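Local coordinates for protein lipoxygenase (Cyanothece sp., PDB 5EK8) that acts as a 9R-lipoxygenase, a non-heme iron enzyme that probably adds both atoms of molecular oxygen to polyunsaturated fatty acids, at residues E337-L340 with Q341-I345; A605-P608 with I609-T612; W572-D575 with S576-D579; D353-A356 with I357-A361; P241-T244 with R245-E248. All blocks are in the same frame, centred on the assembly; numbering follows the deposited sequence.

Contact 1 (E337-L340 with Q341-I345)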
loop_
_atom_site.group_PDB
_atom_site.type_symbol
_atom_site.label_atom_id
_atom_site.label_comp_id
_atom_site.label_asym_id
_atom_site.label_seq_id
_atom_site.Cartn_x
_atom_site.Cartn_y
_atom_site.Cartn_z
ATOM N N GLU A 337 -28.599 -14.422 -22.234
ATOM C CA GLU A 337 -28.450 -14.279 -20.796
ATOM C C GLU A 337 -27.251 -15.072 -20.296
ATOM O O GLU A 337 -26.657 -14.715 -19.285
ATOM C CB GLU A 337 -29.727 -14.710 -20.058
ATOM C CG GLU A 337 -29.844 -16.195 -19.752
ATOM C CD GLU A 337 -30.354 -17.001 -20.931
ATOM O OE1 GLU A 337 -30.466 -16.434 -22.040
ATOM O OE2 GLU A 337 -30.657 -18.200 -20.743
ATOM N N LYS A 338 -26.883 -16.137 -21.002
ATOM C CA LYS A 338 -25.697 -16.891 -20.618
ATOM C C LYS A 338 -24.452 -16.099 -20.993
ATOM O O LYS A 338 -23.405 -16.227 -20.352
ATOM C CB LYS A 338 -25.694 -18.284 -21.252
ATOM C CG LYS A 338 -26.634 -19.244 -20.527
ATOM C CD LYS A 338 -26.269 -20.700 -20.734
ATOM C CE LYS A 338 -26.663 -21.531 -19.515
ATOM N NZ LYS A 338 -27.977 -21.107 -18.946
ATOM N N TRP A 339 -24.579 -15.258 -22.013
ATOM C CA TRP A 339 -23.534 -14.293 -22.331
ATOM C C TRP A 339 -23.395 -13.271 -21.199
ATOM O O TRP A 339 -22.288 -13.019 -20.707
ATOM C CB TRP A 339 -23.827 -13.593 -23.660
ATOM C CG TRP A 339 -22.890 -12.465 -23.971
ATOM C CD1 TRP A 339 -23.218 -11.154 -24.139
ATOM C CD2 TRP A 339 -21.468 -12.547 -24.143
ATOM N NE1 TRP A 339 -22.094 -10.414 -24.413
ATOM C CE2 TRP A 339 -21.004 -11.246 -24.417
ATOM C CE3 TRP A 339 -20.542 -13.594 -24.095
ATOM C CZ2 TRP A 339 -19.659 -10.964 -24.643
ATOM C CZ3 TRP A 339 -19.205 -13.312 -24.317
ATOM C CH2 TRP A 339 -18.778 -12.008 -24.586
ATOM N N LEU A 340 -24.521 -12.696 -20.777
ATOM C CA LEU A 340 -24.508 -11.726 -19.675
ATOM C C LEU A 340 -23.928 -12.317 -18.380
ATOM O O LEU A 340 -23.128 -11.679 -17.678
ATOM C CB LEU A 340 -25.922 -11.198 -19.418
ATOM C CG LEU A 340 -26.508 -10.290 -20.504
ATOM C CD1 LEU A 340 -28.027 -10.278 -20.444
ATOM C CD2 LEU A 340 -25.945 -8.886 -20.373
ATOM N N GLN A 341 -24.334 -13.545 -18.078
ATOM C CA GLN A 341 -23.864 -14.257 -16.893
ATOM C C GLN A 341 -22.367 -14.573 -16.987
ATOM O O GLN A 341 -21.641 -14.491 -15.990
ATOM C CB GLN A 341 -24.682 -15.537 -16.692
ATOM C CG GLN A 341 -26.117 -15.267 -16.247
ATOM C CD GLN A 341 -27.078 -16.383 -16.619
ATOM O OE1 GLN A 341 -26.671 -17.440 -17.103
ATOM N NE2 GLN A 341 -28.365 -16.146 -16.405
ATOM N N ALA A 342 -21.910 -14.917 -18.190
ATOM C CA ALA A 342 -20.481 -15.098 -18.431
ATOM C C ALA A 342 -19.721 -13.805 -18.138
ATOM O O ALA A 342 -18.675 -13.821 -17.476
ATOM C CB ALA A 342 -20.228 -15.551 -19.863
ATOM N N LYS A 343 -20.254 -12.684 -18.620
ATOM C CA LYS A 343 -19.610 -11.390 -18.402
ATOM C C LYS A 343 -19.527 -11.054 -16.914
ATOM O O LYS A 343 -18.520 -10.515 -16.438
ATOM C CB LYS A 343 -20.351 -10.283 -19.156
ATOM C CG LYS A 343 -19.934 -10.145 -20.611
ATOM C CD LYS A 343 -20.658 -8.995 -21.293
ATOM C CE LYS A 343 -22.159 -9.234 -21.339
ATOM N NZ LYS A 343 -22.860 -8.251 -22.215
ATOM N N ARG A 344 -20.580 -11.384 -16.175
ATOM C CA ARG A 344 -20.558 -11.150 -14.734
ATOM C C ARG A 344 -19.498 -12.019 -14.039
ATOM O O ARG A 344 -18.753 -11.539 -13.171
ATOM C CB ARG A 344 -21.935 -11.410 -14.127
ATOM C CG ARG A 344 -22.012 -11.131 -12.634
ATOM C CD ARG A 344 -23.402 -11.413 -12.119
ATOM N NE ARG A 344 -23.482 -11.389 -10.664
ATOM C CZ ARG A 344 -24.467 -11.959 -9.976
ATOM N NH1 ARG A 344 -25.435 -12.600 -10.619
ATOM N NH2 ARG A 344 -24.482 -11.895 -8.651
ATOM N N ILE A 345 -19.438 -13.296 -14.422
ATOM C CA ILE A 345 -18.450 -14.219 -13.860
ATOM C C ILE A 345 -17.023 -13.712 -14.093
ATOM O O ILE A 345 -16.201 -13.664 -13.161
ATOM C CB ILE A 345 -18.595 -15.634 -14.453
ATOM C CG1 ILE A 345 -19.880 -16.290 -13.945
ATOM C CG2 ILE A 345 -17.402 -16.491 -14.069
ATOM C CD1 ILE A 345 -20.043 -17.727 -14.368
#

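Contact 2 (A605-P608 with I609-T612)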
loop_
_atom_site.group_PDB
_atom_site.type_symbol
_atom_site.label_atom_id
_atom_site.label_comp_id
_atom_site.label_asym_id
_atom_site.label_seq_id
_atom_site.Cartn_x
_atom_site.Cartn_y
_atom_site.Cartn_z
ATOM N N ALA A 605 -25.587 -14.885 -5.779
ATOM C CA ALA A 605 -24.890 -13.752 -5.179
ATOM C C ALA A 605 -24.383 -14.057 -3.761
ATOM O O ALA A 605 -24.763 -15.071 -3.173
ATOM C CB ALA A 605 -25.818 -12.545 -5.171
ATOM N N PRO A 606 -23.496 -13.195 -3.222
ATOM C CA PRO A 606 -23.077 -13.308 -1.817
ATOM C C PRO A 606 -24.257 -13.394 -0.847
ATOM O O PRO A 606 -25.289 -12.776 -1.094
ATOM C CB PRO A 606 -22.296 -12.011 -1.585
ATOM C CG PRO A 606 -21.748 -11.661 -2.918
ATOM C CD PRO A 606 -22.724 -12.162 -3.944
ATOM N N ASP A 607 -24.113 -14.147 0.240
ATOM C CA ASP A 607 -25.158 -14.183 1.253
ATOM C C ASP A 607 -25.222 -12.791 1.905
ATOM O O ASP A 607 -24.274 -12.013 1.769
ATOM C CB ASP A 607 -24.904 -15.317 2.269
ATOM C CG ASP A 607 -23.632 -15.133 3.090
ATOM O OD1 ASP A 607 -23.148 -16.146 3.647
ATOM O OD2 ASP A 607 -23.117 -13.999 3.197
ATOM N N PRO A 608 -26.337 -12.465 2.588
ATOM C CA PRO A 608 -26.555 -11.117 3.132
ATOM C C PRO A 608 -25.351 -10.499 3.853
ATOM O O PRO A 608 -25.006 -9.347 3.580
ATOM C CB PRO A 608 -27.710 -11.332 4.111
ATOM C CG PRO A 608 -28.507 -12.415 3.485
ATOM C CD PRO A 608 -27.516 -13.327 2.800
ATOM N N ILE A 609 -24.713 -11.258 4.738
ATOM C CA ILE A 609 -23.624 -10.721 5.548
ATOM C C ILE A 609 -22.365 -10.450 4.697
ATOM O O ILE A 609 -21.669 -9.431 4.879
ATOM C CB ILE A 609 -23.325 -11.666 6.734
ATOM C CG1 ILE A 609 -22.266 -11.071 7.657
ATOM C CG2 ILE A 609 -22.953 -13.045 6.253
ATOM C CD1 ILE A 609 -22.459 -11.477 9.109
ATOM N N GLU A 610 -22.107 -11.324 3.729
ATOM C CA GLU A 610 -21.022 -11.100 2.782
ATOM C C GLU A 610 -21.306 -9.892 1.898
ATOM O O GLU A 610 -20.405 -9.116 1.584
ATOM C CB GLU A 610 -20.794 -12.330 1.907
ATOM C CG GLU A 610 -20.035 -13.453 2.587
ATOM C CD GLU A 610 -19.636 -14.550 1.617
ATOM O OE1 GLU A 610 -18.697 -15.310 1.934
ATOM O OE2 GLU A 610 -20.265 -14.648 0.541
ATOM N N ALA A 611 -22.567 -9.744 1.497
ATOM C CA ALA A 611 -22.980 -8.648 0.625
ATOM C C ALA A 611 -22.808 -7.294 1.309
ATOM O O ALA A 611 -22.149 -6.371 0.787
ATOM C CB ALA A 611 -24.421 -8.839 0.196
ATOM N N THR A 612 -23.405 -7.184 2.489
ATOM C CA THR A 612 -23.332 -5.943 3.233
ATOM C C THR A 612 -21.885 -5.617 3.572
ATOM O O THR A 612 -21.483 -4.461 3.477
ATOM C CB THR A 612 -24.187 -5.979 4.522
ATOM O OG1 THR A 612 -24.062 -4.727 5.211
ATOM C CG2 THR A 612 -23.774 -7.111 5.445
#

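Contact 3 (W572-D575 with S576-D579)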
loop_
_atom_site.group_PDB
_atom_site.type_symbol
_atom_site.label_atom_id
_atom_site.label_comp_id
_atom_site.label_asym_id
_atom_site.label_seq_id
_atom_site.Cartn_x
_atom_site.Cartn_y
_atom_site.Cartn_z
ATOM N N TRP A 572 -5.635 4.761 -8.462
ATOM C CA TRP A 572 -6.480 4.196 -9.495
ATOM C C TRP A 572 -7.154 2.927 -9.022
ATOM O O TRP A 572 -8.362 2.766 -9.183
ATOM C CB TRP A 572 -5.669 3.905 -10.750
ATOM C CG TRP A 572 -6.521 3.601 -11.938
ATOM C CD1 TRP A 572 -7.273 2.477 -12.155
ATOM C CD2 TRP A 572 -6.696 4.431 -13.087
ATOM N NE1 TRP A 572 -7.909 2.560 -13.372
ATOM C CE2 TRP A 572 -7.572 3.751 -13.962
ATOM C CE3 TRP A 572 -6.199 5.684 -13.463
ATOM C CZ2 TRP A 572 -7.960 4.282 -15.185
ATOM C CZ3 TRP A 572 -6.585 6.212 -14.680
ATOM C CH2 TRP A 572 -7.462 5.512 -15.527
ATOM N N VAL A 573 -6.378 2.029 -8.425
ATOM C CA VAL A 573 -6.928 0.741 -8.021
ATOM C C VAL A 573 -7.880 0.892 -6.833
ATOM O O VAL A 573 -8.956 0.291 -6.800
ATOM C CB VAL A 573 -5.815 -0.260 -7.671
ATOM C CG1 VAL A 573 -6.415 -1.589 -7.253
ATOM C CG2 VAL A 573 -4.897 -0.451 -8.861
ATOM N N ASN A 574 -7.490 1.720 -5.871
ATOM C CA ASN A 574 -8.257 1.890 -4.642
ATOM C C ASN A 574 -9.547 2.681 -4.840
ATOM O O ASN A 574 -10.611 2.266 -4.386
ATOM C CB ASN A 574 -7.395 2.569 -3.578
ATOM C CG ASN A 574 -8.099 2.689 -2.250
ATOM O OD1 ASN A 574 -8.117 1.743 -1.462
ATOM N ND2 ASN A 574 -8.680 3.859 -1.988
ATOM N N ASP A 575 -9.455 3.813 -5.528
ATOM C CA ASP A 575 -10.612 4.687 -5.693
ATOM C C ASP A 575 -11.574 4.171 -6.759
ATOM O O ASP A 575 -12.610 4.787 -7.014
ATOM C CB ASP A 575 -10.167 6.111 -6.037
ATOM C CG ASP A 575 -9.339 6.758 -4.927
ATOM O OD1 ASP A 575 -9.234 6.171 -3.826
ATOM O OD2 ASP A 575 -8.799 7.865 -5.161
ATOM N N SER A 576 -11.238 3.041 -7.372
ATOM C CA SER A 576 -12.113 2.431 -8.367
ATOM C C SER A 576 -12.900 1.278 -7.765
ATOM O O SER A 576 -13.666 0.604 -8.458
ATOM C CB SER A 576 -11.312 1.932 -9.569
ATOM O OG SER A 576 -10.652 2.997 -10.231
ATOM N N GLN A 577 -12.708 1.054 -6.469
ATOM C CA GLN A 577 -13.342 -0.072 -5.794
ATOM C C GLN A 577 -14.868 0.063 -5.767
ATOM O O GLN A 577 -15.585 -0.911 -5.994
ATOM C CB GLN A 577 -12.790 -0.222 -4.373
ATOM C CG GLN A 577 -11.422 -0.883 -4.307
ATOM C CD GLN A 577 -10.854 -0.923 -2.900
ATOM O OE1 GLN A 577 -10.659 0.116 -2.268
ATOM N NE2 GLN A 577 -10.582 -2.124 -2.404
ATOM N N SER A 578 -15.368 1.264 -5.505
ATOM C CA SER A 578 -16.812 1.481 -5.530
ATOM C C SER A 578 -17.369 1.353 -6.936
ATOM O O SER A 578 -18.424 0.753 -7.140
ATOM C CB SER A 578 -17.170 2.851 -4.963
ATOM O OG SER A 578 -17.748 2.712 -3.681
ATOM N N ASP A 579 -16.646 1.915 -7.900
ATOM C CA ASP A 579 -17.099 1.942 -9.286
ATOM C C ASP A 579 -17.240 0.548 -9.875
ATOM O O ASP A 579 -18.054 0.321 -10.768
ATOM C CB ASP A 579 -16.139 2.761 -10.149
ATOM C CG ASP A 579 -16.023 4.196 -9.688
ATOM O OD1 ASP A 579 -16.829 4.612 -8.830
ATOM O OD2 ASP A 579 -15.132 4.913 -10.188
#

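Contact 4 (D353-A356 with I357-A361). With FE2 (Fe (II) ion), chain B.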
loop_
_atom_site.group_PDB
_atom_site.type_symbol
_atom_site.label_atom_id
_atom_site.label_comp_id
_atom_site.label_asym_id
_atom_site.label_seq_id
_atom_site.Cartn_x
_atom_site.Cartn_y
_atom_site.Cartn_z
ATOM N N ASP A 353 -9.143 -10.989 -8.402
ATOM C CA ASP A 353 -7.759 -10.886 -8.850
ATOM C C ASP A 353 -7.240 -9.470 -8.649
ATOM O O ASP A 353 -6.104 -9.263 -8.217
ATOM C CB ASP A 353 -7.627 -11.278 -10.321
ATOM C CG ASP A 353 -6.223 -11.081 -10.850
ATOM O OD1 ASP A 353 -5.970 -10.072 -11.537
ATOM O OD2 ASP A 353 -5.361 -11.929 -10.565
ATOM N N GLY A 354 -8.092 -8.500 -8.966
ATOM C CA GLY A 354 -7.749 -7.099 -8.831
ATOM C C GLY A 354 -7.438 -6.713 -7.403
ATOM O O GLY A 354 -6.508 -5.956 -7.153
ATOM N N GLU A 355 -8.211 -7.232 -6.457
ATOM C CA GLU A 355 -7.972 -6.916 -5.055
ATOM C C GLU A 355 -6.735 -7.618 -4.513
ATOM O O GLU A 355 -5.927 -6.999 -3.826
ATOM C CB GLU A 355 -9.187 -7.274 -4.195
ATOM C CG GLU A 355 -10.367 -6.332 -4.359
ATOM C CD GLU A 355 -10.142 -4.964 -3.728
ATOM O OE1 GLU A 355 -11.141 -4.344 -3.300
ATOM O OE2 GLU A 355 -8.978 -4.503 -3.661
ATOM N N ALA A 356 -6.599 -8.907 -4.812
ATOM C CA ALA A 356 -5.429 -9.679 -4.384
ATOM C C ALA A 356 -4.134 -9.145 -4.991
ATOM O O ALA A 356 -3.262 -8.655 -4.276
ATOM C CB ALA A 356 -5.602 -11.145 -4.744
ATOM N N ILE A 357 -4.020 -9.239 -6.311
ATOM C CA ILE A 357 -2.781 -8.892 -6.998
ATOM C C ILE A 357 -2.589 -7.387 -7.228
ATOM O O ILE A 357 -1.631 -6.796 -6.721
ATOM C CB ILE A 357 -2.685 -9.576 -8.373
ATOM C CG1 ILE A 357 -3.028 -11.062 -8.280
ATOM C CG2 ILE A 357 -1.314 -9.354 -8.953
ATOM C CD1 ILE A 357 -2.055 -11.866 -7.469
ATOM N N GLU A 358 -3.479 -6.784 -8.016
ATOM C CA GLU A 358 -3.332 -5.388 -8.438
ATOM C C GLU A 358 -3.336 -4.410 -7.269
ATOM O O GLU A 358 -2.586 -3.433 -7.250
ATOM C CB GLU A 358 -4.445 -5.016 -9.416
ATOM C CG GLU A 358 -4.528 -5.932 -10.616
ATOM C CD GLU A 358 -3.188 -6.095 -11.293
ATOM O OE1 GLU A 358 -2.735 -7.252 -11.454
ATOM O OE2 GLU A 358 -2.591 -5.060 -11.660
ATOM N N HIS A 359 -4.184 -4.686 -6.291
ATOM C CA HIS A 359 -4.294 -3.831 -5.129
ATOM C C HIS A 359 -3.356 -4.230 -3.998
ATOM O O HIS A 359 -2.279 -3.653 -3.836
ATOM C CB HIS A 359 -5.724 -3.842 -4.620
ATOM C CG HIS A 359 -6.050 -2.685 -3.739
ATOM N ND1 HIS A 359 -7.210 -2.615 -3.006
ATOM C CD2 HIS A 359 -5.363 -1.546 -3.481
ATOM C CE1 HIS A 359 -7.229 -1.477 -2.330
ATOM N NE2 HIS A 359 -6.122 -0.815 -2.604
ATOM N N TYR A 360 -3.785 -5.208 -3.206
ATOM C CA TYR A 360 -3.072 -5.571 -1.987
ATOM C C TYR A 360 -1.627 -5.987 -2.238
ATOM O O TYR A 360 -0.716 -5.530 -1.551
ATOM C CB TYR A 360 -3.804 -6.694 -1.255
ATOM C CG TYR A 360 -3.079 -7.162 -0.015
ATOM C CD1 TYR A 360 -3.015 -6.362 1.122
ATOM C CD2 TYR A 360 -2.457 -8.402 0.019
ATOM C CE1 TYR A 360 -2.345 -6.791 2.257
ATOM C CE2 TYR A 360 -1.790 -8.836 1.141
ATOM C CZ TYR A 360 -1.737 -8.033 2.256
ATOM O OH TYR A 360 -1.070 -8.484 3.370
ATOM N N ALA A 361 -1.414 -6.840 -3.230
ATOM C CA ALA A 361 -0.070 -7.334 -3.499
ATOM C C ALA A 361 0.819 -6.277 -4.147
ATOM O O ALA A 361 1.884 -5.948 -3.620
ATOM C CB ALA A 361 -0.130 -8.566 -4.370
HETATM FE FE FE2 B . -5.568 0.527 -0.623
#

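Contact 5 (P241-T244 with R245-E248)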
loop_
_atom_site.group_PDB
_atom_site.type_symbol
_atom_site.label_atom_id
_atom_site.label_comp_id
_atom_site.label_asym_id
_atom_site.label_seq_id
_atom_site.Cartn_x
_atom_site.Cartn_y
_atom_site.Cartn_z
ATOM N N PRO A 241 -30.840 2.750 -18.551
ATOM C CA PRO A 241 -31.094 1.374 -18.106
ATOM C C PRO A 241 -30.230 0.328 -18.806
ATOM O O PRO A 241 -30.185 0.266 -20.035
ATOM C CB PRO A 241 -32.568 1.172 -18.454
ATOM C CG PRO A 241 -33.156 2.524 -18.301
ATOM C CD PRO A 241 -32.094 3.494 -18.764
ATOM N N GLY A 242 -29.543 -0.480 -18.007
ATOM C CA GLY A 242 -28.762 -1.591 -18.517
ATOM C C GLY A 242 -27.481 -1.231 -19.246
ATOM O O GLY A 242 -26.897 -2.083 -19.920
ATOM N N TYR A 243 -27.036 0.017 -19.123
ATOM C CA TYR A 243 -25.832 0.440 -19.831
ATOM C C TYR A 243 -24.599 -0.312 -19.326
ATOM O O TYR A 243 -23.764 -0.751 -20.117
ATOM C CB TYR A 243 -25.602 1.955 -19.708
ATOM C CG TYR A 243 -24.236 2.356 -20.225
ATOM C CD1 TYR A 243 -23.842 2.013 -21.512
ATOM C CD2 TYR A 243 -23.330 3.041 -19.422
ATOM C CE1 TYR A 243 -22.587 2.341 -21.994
ATOM C CE2 TYR A 243 -22.068 3.383 -19.899
ATOM C CZ TYR A 243 -21.701 3.028 -21.189
ATOM O OH TYR A 243 -20.452 3.351 -21.685
ATOM N N THR A 244 -24.486 -0.471 -18.011
ATOM C CA THR A 244 -23.289 -1.080 -17.445
ATOM C C THR A 244 -23.206 -2.582 -17.699
ATOM O O THR A 244 -22.153 -3.181 -17.500
ATOM C CB THR A 244 -23.175 -0.829 -15.922
ATOM O OG1 THR A 244 -24.260 -1.463 -15.231
ATOM C CG2 THR A 244 -23.168 0.662 -15.631
ATOM N N ARG A 245 -24.302 -3.193 -18.146
ATOM C CA ARG A 245 -24.276 -4.616 -18.487
ATOM C C ARG A 245 -23.921 -4.840 -19.966
ATOM O O ARG A 245 -23.772 -5.979 -20.409
ATOM C CB ARG A 245 -25.619 -5.284 -18.171
ATOM C CG ARG A 245 -26.207 -4.953 -16.809
ATOM C CD ARG A 245 -25.327 -5.379 -15.648
ATOM N NE ARG A 245 -25.115 -4.268 -14.718
ATOM C CZ ARG A 245 -25.706 -4.135 -13.530
ATOM N NH1 ARG A 245 -26.556 -5.049 -13.095
ATOM N NH2 ARG A 245 -25.439 -3.081 -12.770
ATOM N N SER A 246 -23.764 -3.751 -20.717
ATOM C CA SER A 246 -23.490 -3.830 -22.155
ATOM C C SER A 246 -22.048 -4.230 -22.473
ATOM O O SER A 246 -21.180 -4.185 -21.607
ATOM C CB SER A 246 -23.803 -2.492 -22.823
ATOM O OG SER A 246 -22.916 -1.486 -22.370
ATOM N N ASP A 247 -21.805 -4.617 -23.724
ATOM C CA ASP A 247 -20.477 -5.037 -24.172
ATOM C C ASP A 247 -19.468 -3.889 -24.188
ATOM O O ASP A 247 -18.296 -4.074 -23.836
ATOM C CB ASP A 247 -20.555 -5.665 -25.567
ATOM C CG ASP A 247 -21.263 -7.007 -25.565
ATOM O OD1 ASP A 247 -21.557 -7.530 -26.664
ATOM O OD2 ASP A 247 -21.536 -7.532 -24.463
ATOM N N GLU A 248 -19.929 -2.716 -24.610
ATOM C CA GLU A 248 -19.089 -1.525 -24.676
ATOM C C GLU A 248 -18.495 -1.217 -23.305
ATOM O O GLU A 248 -17.297 -0.935 -23.166
ATOM C CB GLU A 248 -19.895 -0.324 -25.184
ATOM C CG GLU A 248 -20.489 -0.484 -26.589
ATOM C CD GLU A 248 -21.693 -1.415 -26.629
ATOM O OE1 GLU A 248 -22.232 -1.746 -25.554
ATOM O OE2 GLU A 248 -22.094 -1.823 -27.737
HETATM O O HOH W 1 -20.911 -5.292 -19.133
#

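Contact 1 (E337-L340 with Q341-I345)
Lys343 lays its aliphatic chain across one face of the Trp339 indole, one turn further along the same helix. CD stands 3.5 Å above the ring plane, off-centre toward the rim, and CE comes to 3.3 Å from NE1 of Trp339. The indole is swung into place with CG anti to the backbone N (chi1 173°), while a bend at chi3 of Lys343 carries the ammonium past the pyrrole edge. There NZ of Lys343 and NE1 of Trp339, both donors, converge on OD2 of Asp247, the lysine as a salt bridge and the indole as a hydrogen bond. With an alanine in place of Trp339, Asp247 would probably lose one of these donors and the lysine chain the flat surface that steadies it. The other side of the helix is looser and more open to solvent: Glu337 and Gln341 run side by side with carboxylate and amide planes almost perpendicular, and the nearest approach of their side chains is a 3.7 Å contact between CG of Glu337 and NE2 of Gln341. Regular i to i+4 bonds, such as Lys343 N to Trp339 O at 2.9 Å, hold successive turns together. These opening turns of helix 337-377 rest their buried face on strands 303-313 and 329-331, where Trp339 meets Ile309 and Tyr331 and Ala342 packs on Ile311.

Contact 2 (A605-P608 with I609-T612)
Asp607 OD2 accepts the backbone N-H of Glu610 at 2.9 Å, with an N-H...O angle of 158°, and is met nearly along its C-O bond. This is the classic capping bond at the start of a helix: Asp607 is the N-cap of helix 608-623, and its carboxylate takes up an N-H of the first turn. The rotation about CA-CB makes this possible, since CG sits between the backbone N and the carbonyl carbon (chi1 64°) and the carboxylate is folded back over the first turn. The main-chain carbonyl of the same residue takes the next amide, Ala611 N to Asp607 O at 2.9 Å, and Thr612 N follows on to Pro608 O. Pro608, with no N-H of its own to satisfy, occupies the first position after the cap.

Around the carboxylate the packing is mixed. Ile609 lies alongside Asp607, its CG2 methyl close to OD2, whereas Glu610 crosses the aspartate at about a right angle. The two acids come near each other, OD2 of Asp607 being 4.0 Å from OE2 of Glu610; the hydrogen bond from His288 to OE1 of Glu610, and a sodium ion about 6 Å from that side chain, may ease the proximity of like charges. Just before the cap in sequence, CB of Pro606 approaches CB of Ala611 at 4.2 Å. The turn packs on helix 221-227, whose Leu221 and Ile224 touch Ala611, and on helix 188-214, which Pro608, Ile609 and Thr612 meet.

Contact 3 (W572-D575 with S576-D579)
The side-chain amides of Asn574 and Gln577 cross with their planes 50° apart, OD1 of the first and OE1 of the second being neighbours without a bond between them. ND2 of Asn574 gives a hydrogen bond of 3.0 Å, in the plane of its amide, to OD1 of Asp575, met nearly along its C-O bond; that oxygen also forms a salt bridge with Arg663. The Trp572 indole is approached by OG of Ser576 at 3.9 Å from CD1, and it meets Tyr452 edge-to-face.

A type I beta turn from Asn574 to Gln577 links helix 549-574 to helix 577-581, closed by Gln577 N to Asn574 O at 3.2 Å with the donor well above the carbonyl plane. Ser576 OG donates to Trp572 O within the carbonyl plane; placed beside the backbone N (chi1 -62°), the hydroxyl reaches back to the last helical turn. Asn574 belongs to the iron site, where its side chain comes within about 3 Å of the iron(II) ion at the nearest atom, longer than a tight ligand bond. Gln577 reaches the same region, its NE2 hydrogen-bonded to Glu355 beside the iron ligand His359.

Contact 4 (D353-A356 with I357-A361)
The iron site takes one of its ligands from this buried turn of helix 337-377: NE2 of His359 binds the iron(II) ion at 2.5 Å, and His364, His570 and the C-terminal carboxylate of Ile668 complete the inner set. On the far side of the imidazole, ND1 donates to OE2 of Glu355 at 2.7 Å, with an N-H...O angle of 155°. The carboxylate oxygen lies at the ring edge, only 10° out of its plane, and carboxylate and ring are nearly coplanar. Tied at ND1 and at NE2, the ring probably has little freedom to turn about CB-CG. Glu355 reaches it through a chain bent at chi2 (-72°), which brings the carboxylate alongside the imidazole, and its other oxygen is held by Gln577, a second-shell partner.

The backbone is wider than an alpha helix. Ile357 N still bonds to Asp353 O, but His359 N goes to Gly354 O at 2.8 Å, Tyr360 N to Glu355 O at 2.9 Å and Ala361 N to Ala356 O at 2.8 Å, each spanning five residues. Outside the turn, Ile357 packs on Met427 and Val431 of helix 421-432, while Val573 and Asn574 of helix 549-574 touch His359. A pi-helical bulge that presents iron-binding histidines from a long central helix is characteristic of lipoxygenases.

Contact 5 (P241-T244 with R245-E248)
Tyr243 O is gripped twice by Ser246: the backbone N donates at 3.1 Å from well above the carbonyl plane, and the hydroxyl OG donates within that plane. Lying between its own backbone N and carbonyl carbon (chi1 66°), OG of Ser246 also passes the Tyr243 ring, 3.7 Å from CD1. Beside this pair, the guanidinium of Arg245 curls back over the preceding residue, NE giving a hydrogen bond of 3.0 Å to OG1 of Thr244, which lies 19° out of the guanidinium plane.

A second layer adds to the turn: one water donates to Thr244 O at 2.9 Å and to Ser246 O at 2.7 Å, bridging carbonyls two residues apart, and Arg245 N makes a weak bond to Gly242 O. Further out, Arg245 forms salt bridges through NH1 to Glu599 and through NH2 to Glu583. A leucine here would probably leave both glutamates without this cationic partner and deprive Thr244 OG1 of a donor. Ser246 is the N-cap of helix 247-256, and the turn leads into it from helix 232-239: Thr244 N bonds to Asp237 and the threonine side chain touches Thr233 and Leu236, while Tyr243 packs against Tyr249 and Leu252.

Along the chain the order is contact 5, contact 1, contact 4, contact 3 and contact 2. Contacts 1 and 4 share helix 337-377, their centres 23 Å apart: one in its peripheral opening turns, the other deep inside at the iron. Contact 3, between helices 549-574 and 577-581, touches contact 4, its centre 12 Å away, through side chains around the iron, so the two central helices meet at the metal. Contact 5, its centre about 12 Å from that of contact 1, joins the starts of helices 247-256 and 337-377. Contact 2, its centre about 20 Å from those of contacts 1 and 3, starts helix 608-623 and touches contact 1 where Ala605 packs against Arg344.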